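Local coordinates for protein SusD homolog (Bacteroides thetaiotaomicron VPI-5482, PDB 3IHV) that probably binds glycans at the bacterial outer membrane, as a SusD-family protein serving nutrient uptake, at residues W392-E406 with V455-H468. Sequence-based numbering, arbitrary orientation. Where two conformers were deposited one is given.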
loop_
_atom_site.group_PDB
_atom_site.type_symbol
_atom_site.label_atom_id
_atom_site.label_comp_id
_atom_site.label_asym_id
_atom_site.label_seq_id
_atom_site.Cartn_x
_atom_site.Cartn_y
_atom_site.Cartn_z
ATOM N N TRP A 392 -7.531 4.923 1.326
ATOM C CA TRP A 392 -6.352 4.045 1.361
ATOM C C TRP A 392 -5.018 4.777 1.326
ATOM O O TRP A 392 -4.664 5.415 0.321
ATOM C CB TRP A 392 -6.379 3.010 0.216
ATOM C CG TRP A 392 -5.276 2.026 0.381
ATOM C CD1 TRP A 392 -4.158 1.893 -0.386
ATOM C CD2 TRP A 392 -5.195 1.023 1.386
ATOM N NE1 TRP A 392 -3.358 0.892 0.111
ATOM C CE2 TRP A 392 -3.961 0.335 1.201
ATOM C CE3 TRP A 392 -5.998 0.696 2.479
ATOM C CZ2 TRP A 392 -3.554 -0.705 2.024
ATOM C CZ3 TRP A 392 -5.611 -0.346 3.294
ATOM C CH2 TRP A 392 -4.393 -1.039 3.066
ATOM N N TYR A 393 -4.267 4.682 2.411
ATOM C CA TYR A 393 -2.933 5.260 2.436
ATOM C C TYR A 393 -1.947 4.359 1.677
ATOM O O TYR A 393 -1.631 3.236 2.116
ATOM C CB TYR A 393 -2.353 5.408 3.835
ATOM C CG TYR A 393 -3.003 6.444 4.733
ATOM C CD1 TYR A 393 -2.934 7.812 4.422
ATOM C CD2 TYR A 393 -3.608 6.060 5.911
ATOM C CE1 TYR A 393 -3.482 8.763 5.258
ATOM C CE2 TYR A 393 -4.179 7.007 6.773
ATOM C CZ TYR A 393 -4.098 8.357 6.439
ATOM O OH TYR A 393 -4.647 9.281 7.285
ATOM N N PHE A 394 -1.465 4.836 0.536
ATOM C CA PHE A 394 -0.402 4.138 -0.168
ATOM C C PHE A 394 0.991 4.570 0.354
ATOM O O PHE A 394 1.953 3.764 0.391
ATOM C CB PHE A 394 -0.536 4.380 -1.683
ATOM C CG PHE A 394 0.545 3.712 -2.516
ATOM C CD1 PHE A 394 0.556 2.339 -2.692
ATOM C CD2 PHE A 394 1.478 4.477 -3.188
ATOM C CE1 PHE A 394 1.536 1.728 -3.474
ATOM C CE2 PHE A 394 2.459 3.889 -3.975
ATOM C CZ PHE A 394 2.483 2.505 -4.132
ATOM N N LEU A 395 1.142 5.858 0.694
ATOM C CA LEU A 395 2.412 6.388 1.183
ATOM C C LEU A 395 2.198 7.520 2.188
ATOM O O LEU A 395 1.540 8.544 1.870
ATOM C CB LEU A 395 3.278 6.939 0.027
ATOM C CG LEU A 395 4.730 7.290 0.421
ATOM C CD1 LEU A 395 5.466 6.041 0.895
ATOM C CD2 LEU A 395 5.453 7.993 -0.744
ATOM N N ARG A 396 2.711 7.324 3.401
ATOM C CA ARG A 396 2.672 8.296 4.480
ATOM C C ARG A 396 4.096 8.790 4.761
ATOM O O ARG A 396 5.056 8.067 4.565
ATOM C CB ARG A 396 2.149 7.660 5.785
ATOM C CG ARG A 396 0.739 7.183 5.678
ATOM C CD ARG A 396 0.085 6.912 7.010
ATOM N NE ARG A 396 0.454 5.661 7.649
ATOM C CZ ARG A 396 1.294 5.522 8.689
ATOM N NH1 ARG A 396 1.950 6.559 9.230
ATOM N NH2 ARG A 396 1.443 4.325 9.225
ATOM N N TYR A 397 4.241 9.984 5.291
ATOM C CA TYR A 397 5.582 10.474 5.616
ATOM C C TYR A 397 6.334 9.583 6.590
ATOM O O TYR A 397 7.565 9.507 6.515
ATOM C CB TYR A 397 5.443 11.869 6.178
ATOM C CG TYR A 397 6.687 12.652 6.443
ATOM C CD1 TYR A 397 7.431 13.186 5.409
ATOM C CD2 TYR A 397 7.073 12.946 7.738
ATOM C CE1 TYR A 397 8.544 13.959 5.651
ATOM C CE2 TYR A 397 8.178 13.721 7.988
ATOM C CZ TYR A 397 8.911 14.240 6.927
ATOM O OH TYR A 397 9.991 15.029 7.185
ATOM N N ALA A 398 5.640 8.889 7.510
ATOM C CA ALA A 398 6.367 8.000 8.433
ATOM C C ALA A 398 7.156 6.908 7.677
ATOM O O ALA A 398 8.229 6.514 8.080
ATOM C CB ALA A 398 5.406 7.343 9.449
ATOM N N ASP A 399 6.560 6.396 6.614
ATOM C CA ASP A 399 7.178 5.365 5.742
ATOM C C ASP A 399 8.454 5.962 5.164
ATOM O O ASP A 399 9.554 5.348 5.197
ATOM C CB ASP A 399 6.141 5.011 4.668
ATOM C CG ASP A 399 6.486 3.783 3.824
ATOM O OD1 ASP A 399 7.647 3.339 3.788
ATOM O OD2 ASP A 399 5.548 3.279 3.152
ATOM N N VAL A 400 8.361 7.210 4.695
ATOM C CA VAL A 400 9.522 7.867 4.131
ATOM C C VAL A 400 10.607 8.101 5.193
ATOM O O VAL A 400 11.780 7.866 4.912
ATOM C CB VAL A 400 9.189 9.186 3.404
ATOM C CG1 VAL A 400 10.477 9.796 2.808
ATOM C CG2 VAL A 400 8.112 8.961 2.290
ATOM N N LEU A 401 10.227 8.499 6.409
ATOM C CA LEU A 401 11.244 8.652 7.465
ATOM C C LEU A 401 11.952 7.312 7.690
ATOM O O LEU A 401 13.168 7.255 7.814
ATOM C CB LEU A 401 10.660 9.142 8.787
ATOM C CG LEU A 401 10.211 10.605 8.802
ATOM C CD1 LEU A 401 9.449 10.978 10.103
ATOM C CD2 LEU A 401 11.382 11.560 8.572
ATOM N N LEU A 402 11.171 6.237 7.732
ATOM C CA LEU A 402 11.791 4.922 7.975
ATOM C C LEU A 402 12.689 4.516 6.787
ATOM O O LEU A 402 13.779 3.946 6.981
ATOM C CB LEU A 402 10.733 3.874 8.263
ATOM C CG LEU A 402 9.967 4.065 9.576
ATOM C CD1 LEU A 402 8.937 2.966 9.823
ATOM C CD2 LEU A 402 10.931 4.128 10.757
ATOM N N LEU A 403 12.260 4.855 5.556
ATOM C CA LEU A 403 13.089 4.574 4.369
ATOM C C LEU A 403 14.391 5.350 4.410
ATOM O O LEU A 403 15.450 4.847 3.986
ATOM C CB LEU A 403 12.339 4.922 3.073
ATOM C CG LEU A 403 11.180 3.992 2.718
ATOM C CD1 LEU A 403 10.373 4.577 1.564
ATOM C CD2 LEU A 403 11.753 2.586 2.344
ATOM N N TYR A 404 14.305 6.603 4.865
ATOM C CA TYR A 404 15.482 7.440 5.008
ATOM C C TYR A 404 16.485 6.794 5.965
ATOM O O TYR A 404 17.671 6.627 5.643
ATOM C CB TYR A 404 15.032 8.820 5.491
ATOM C CG TYR A 404 16.087 9.911 5.588
ATOM C CD1 TYR A 404 17.127 10.009 4.669
ATOM C CD2 TYR A 404 15.982 10.906 6.560
ATOM C CE1 TYR A 404 18.068 11.033 4.750
ATOM C CE2 TYR A 404 16.899 11.930 6.630
ATOM C CZ TYR A 404 17.936 11.999 5.712
ATOM O OH TYR A 404 18.853 13.031 5.797
ATOM N N ALA A 405 15.989 6.360 7.124
ATOM C CA ALA A 405 16.840 5.702 8.094
ATOM C C ALA A 405 17.428 4.436 7.506
ATOM O O ALA A 405 18.650 4.199 7.634
ATOM C CB ALA A 405 16.077 5.365 9.363
ATOM N N GLU A 406 16.581 3.640 6.856
ATOM C CA GLU A 406 17.032 2.374 6.253
ATOM C C GLU A 406 18.132 2.616 5.224
ATOM O O GLU A 406 19.186 2.014 5.251
ATOM C CB GLU A 406 15.843 1.636 5.600
ATOM C CG GLU A 406 16.219 0.335 4.927
ATOM C CD GLU A 406 15.066 -0.338 4.230
ATOM O OE1 GLU A 406 13.886 0.131 4.349
ATOM O OE2 GLU A 406 15.354 -1.382 3.609
ATOM N N VAL A 455 15.098 -1.266 12.056
ATOM C CA VAL A 455 14.279 -0.530 11.067
ATOM C C VAL A 455 13.293 -1.468 10.376
ATOM O O VAL A 455 12.126 -1.115 10.154
ATOM C CB VAL A 455 15.099 0.197 9.994
ATOM C CG1 VAL A 455 14.153 1.059 9.091
ATOM C CG2 VAL A 455 16.152 1.073 10.591
ATOM N N ARG A 456 13.732 -2.677 10.075
ATOM C CA ARG A 456 12.827 -3.662 9.460
ATOM C C ARG A 456 11.633 -3.985 10.382
ATOM O O ARG A 456 10.475 -4.070 9.928
ATOM C CB ARG A 456 13.615 -4.894 9.024
ATOM C CG ARG A 456 14.611 -4.547 7.927
ATOM C CD ARG A 456 15.351 -5.757 7.399
ATOM N NE ARG A 456 16.145 -5.468 6.198
ATOM C CZ ARG A 456 16.826 -6.387 5.514
ATOM N NH1 ARG A 456 16.803 -7.678 5.887
ATOM N NH2 ARG A 456 17.529 -6.032 4.452
ATOM N N LYS A 457 11.899 -4.069 11.695
ATOM C CA LYS A 457 10.847 -4.287 12.673
ATOM C C LYS A 457 9.933 -3.061 12.800
ATOM O O LYS A 457 8.680 -3.177 12.879
ATOM C CB LYS A 457 11.457 -4.642 14.046
ATOM C CG LYS A 457 10.417 -4.983 15.074
ATOM C CD LYS A 457 11.049 -5.551 16.372
ATOM C CE LYS A 457 11.779 -4.487 17.124
ATOM N NZ LYS A 457 12.158 -5.001 18.458
ATOM N N GLU A 458 10.540 -1.876 12.822
ATOM C CA GLU A 458 9.758 -0.633 12.974
ATOM C C GLU A 458 8.735 -0.495 11.870
ATOM O O GLU A 458 7.637 0.006 12.092
ATOM C CB GLU A 458 10.685 0.584 13.015
ATOM C CG GLU A 458 9.995 1.806 13.489
ATOM C CD GLU A 458 9.560 1.702 14.949
ATOM O OE1 GLU A 458 10.280 1.041 15.740
ATOM O OE2 GLU A 458 8.500 2.276 15.294
ATOM N N ARG A 459 9.092 -0.926 10.657
ATOM C CA ARG A 459 8.157 -0.898 9.546
ATOM C C ARG A 459 6.900 -1.704 9.829
ATOM O O ARG A 459 5.784 -1.280 9.440
ATOM C CB ARG A 459 8.829 -1.343 8.236
ATOM C CG ARG A 459 9.900 -0.346 7.752
ATOM C CD ARG A 459 10.441 -0.737 6.390
ATOM N NE ARG A 459 9.444 -0.580 5.324
ATOM C CZ ARG A 459 9.057 0.588 4.820
ATOM N NH1 ARG A 459 9.554 1.759 5.259
ATOM N NH2 ARG A 459 8.107 0.593 3.905
ATOM N N SER A 460 7.046 -2.844 10.519
ATOM C CA SER A 460 5.870 -3.609 10.912
ATOM C C SER A 460 5.055 -2.850 11.939
ATOM O O SER A 460 3.833 -2.765 11.807
ATOM C CB SER A 460 6.244 -5.015 11.395
ATOM O OG SER A 460 6.823 -5.025 12.679
ATOM N N TYR A 461 5.698 -2.258 12.952
ATOM C CA TYR A 461 4.978 -1.502 13.997
ATOM C C TYR A 461 4.339 -0.217 13.489
ATOM O O TYR A 461 3.254 0.170 13.962
ATOM C CB TYR A 461 5.884 -1.216 15.204
ATOM C CG TYR A 461 6.390 -2.460 15.942
ATOM C CD1 TYR A 461 5.718 -3.682 15.878
ATOM C CD2 TYR A 461 7.455 -2.368 16.813
ATOM C CE1 TYR A 461 6.145 -4.780 16.600
ATOM C CE2 TYR A 461 7.874 -3.456 17.565
ATOM C CZ TYR A 461 7.218 -4.657 17.452
ATOM O OH TYR A 461 7.648 -5.732 18.195
ATOM N N GLU A 462 4.965 0.408 12.488
ATOM C CA GLU A 462 4.426 1.656 11.985
ATOM C C GLU A 462 3.356 1.481 10.919
ATOM O O GLU A 462 2.334 2.202 10.913
ATOM C CB GLU A 462 5.559 2.525 11.415
ATOM C CG GLU A 462 5.074 3.876 10.878
ATOM C CD GLU A 462 4.371 4.758 11.912
ATOM O OE1 GLU A 462 4.579 4.582 13.163
ATOM O OE2 GLU A 462 3.553 5.614 11.475
ATOM N N LEU A 463 3.589 0.531 10.021
ATOM C CA LEU A 463 2.813 0.403 8.790
ATOM C C LEU A 463 1.986 -0.882 8.643
ATOM O O LEU A 463 1.508 -1.178 7.554
ATOM C CB LEU A 463 3.809 0.478 7.618
ATOM C CG LEU A 463 4.702 1.709 7.565
ATOM C CD1 LEU A 463 5.864 1.464 6.569
ATOM C CD2 LEU A 463 3.916 2.910 7.165
ATOM N N SER A 464 1.816 -1.639 9.727
ATOM C CA SER A 464 1.139 -2.917 9.667
ATOM C C SER A 464 -0.158 -2.835 8.903
ATOM O O SER A 464 -0.887 -1.881 9.074
ATOM C CB SER A 464 0.860 -3.468 11.082
ATOM O OG SER A 464 0.026 -2.622 11.858
ATOM N N PHE A 465 -0.385 -3.826 8.005
ATOM C CA PHE A 465 -1.646 -3.988 7.277
ATOM C C PHE A 465 -1.875 -2.952 6.158
ATOM O O PHE A 465 -2.859 -3.064 5.427
ATOM C CB PHE A 465 -2.844 -4.063 8.231
ATOM C CG PHE A 465 -2.553 -4.854 9.460
ATOM C CD1 PHE A 465 -2.094 -6.171 9.359
ATOM C CD2 PHE A 465 -2.687 -4.283 10.728
ATOM C CE1 PHE A 465 -1.775 -6.885 10.504
ATOM C CE2 PHE A 465 -2.354 -5.008 11.859
ATOM C CZ PHE A 465 -1.881 -6.301 11.745
ATOM N N GLU A 466 -0.979 -1.971 6.014
ATOM C CA GLU A 466 -1.122 -0.918 4.994
ATOM C C GLU A 466 -0.528 -1.312 3.606
ATOM O O GLU A 466 -0.390 -0.471 2.719
ATOM C CB GLU A 466 -0.491 0.378 5.482
ATOM C CG GLU A 466 -1.175 0.975 6.688
ATOM C CD GLU A 466 -0.453 2.182 7.239
ATOM O OE1 GLU A 466 -0.194 3.163 6.489
ATOM O OE2 GLU A 466 -0.142 2.160 8.451
ATOM N N GLY A 467 -0.169 -2.585 3.452
ATOM C CA GLY A 467 0.182 -3.140 2.153
ATOM C C GLY A 467 1.634 -3.197 1.766
ATOM O O GLY A 467 1.935 -3.433 0.588
ATOM N N HIS A 468 2.520 -3.007 2.730
ATOM C CA HIS A 468 3.954 -2.951 2.455
ATOM C C HIS A 468 4.765 -4.141 2.880
ATOM O O HIS A 468 5.885 -4.350 2.384
ATOM C CB HIS A 468 4.555 -1.714 3.162
ATOM C CG HIS A 468 3.783 -0.470 2.883
ATOM N ND1 HIS A 468 3.627 0.032 1.600
ATOM C CD2 HIS A 468 2.994 0.276 3.688
ATOM C CE1 HIS A 468 2.813 1.074 1.649
ATOM N NE2 HIS A 468 2.420 1.245 2.903
HETATM O O HOH W 1 -0.426 0.301 0.080
HETATM O O HOH W 2 0.627 3.231 3.883
HETATM O O HOH W 3 17.283 -3.074 4.522
HETATM O O HOH W 4 12.492 1.600 5.975
#
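Arg396 meets Glu466 side-on: NE donates to OE1 (2.8 Å) and NH2 to OE2 (2.8 Å, 170°), each oxygen offering its syn lone pair, with the two flat groups nearly coplanar. A bend at chi3 (-78°) turns the guanidinium so that NH1 also reaches the anti lone pair of Glu462 OE2 at 2.9 Å. Arginine suits this place because its planar, spread-out donors can serve several carboxylates at once, Glu258 being a further partner of NH1, while Leu463 CD2 lies over one face. Farther along, Arg459 fits as a knob among Asp399, Leu402, Leu403 and Glu406; its NH1 and NH2 converge end-on upon Asp399 OD1 (2.9 and 2.8 Å), both from the same side of the carboxylate plane. Aspartate suits because OD2 remains for Lys204. Branched, apolar Leu402 suits the aliphatic parts of two glutamates, packing CD2 against Glu458 CG (3.7 Å) and CD1 toward Glu462 CB. His468 lays one ring face over Asp399 OD2, and a water joins its NE2 to Tyr393 O and Glu466 OE1. In the second shell, Asp472 pairs with Arg459, Lys370 with Glu466, and Arg320 with Glu462, probably balancing these buried charges. The contacts join antiparallel helix segments 397-406 and 455-463 (175°, axes approaching to 10.1 Å) in the largely helical, TPR-related SusD fold.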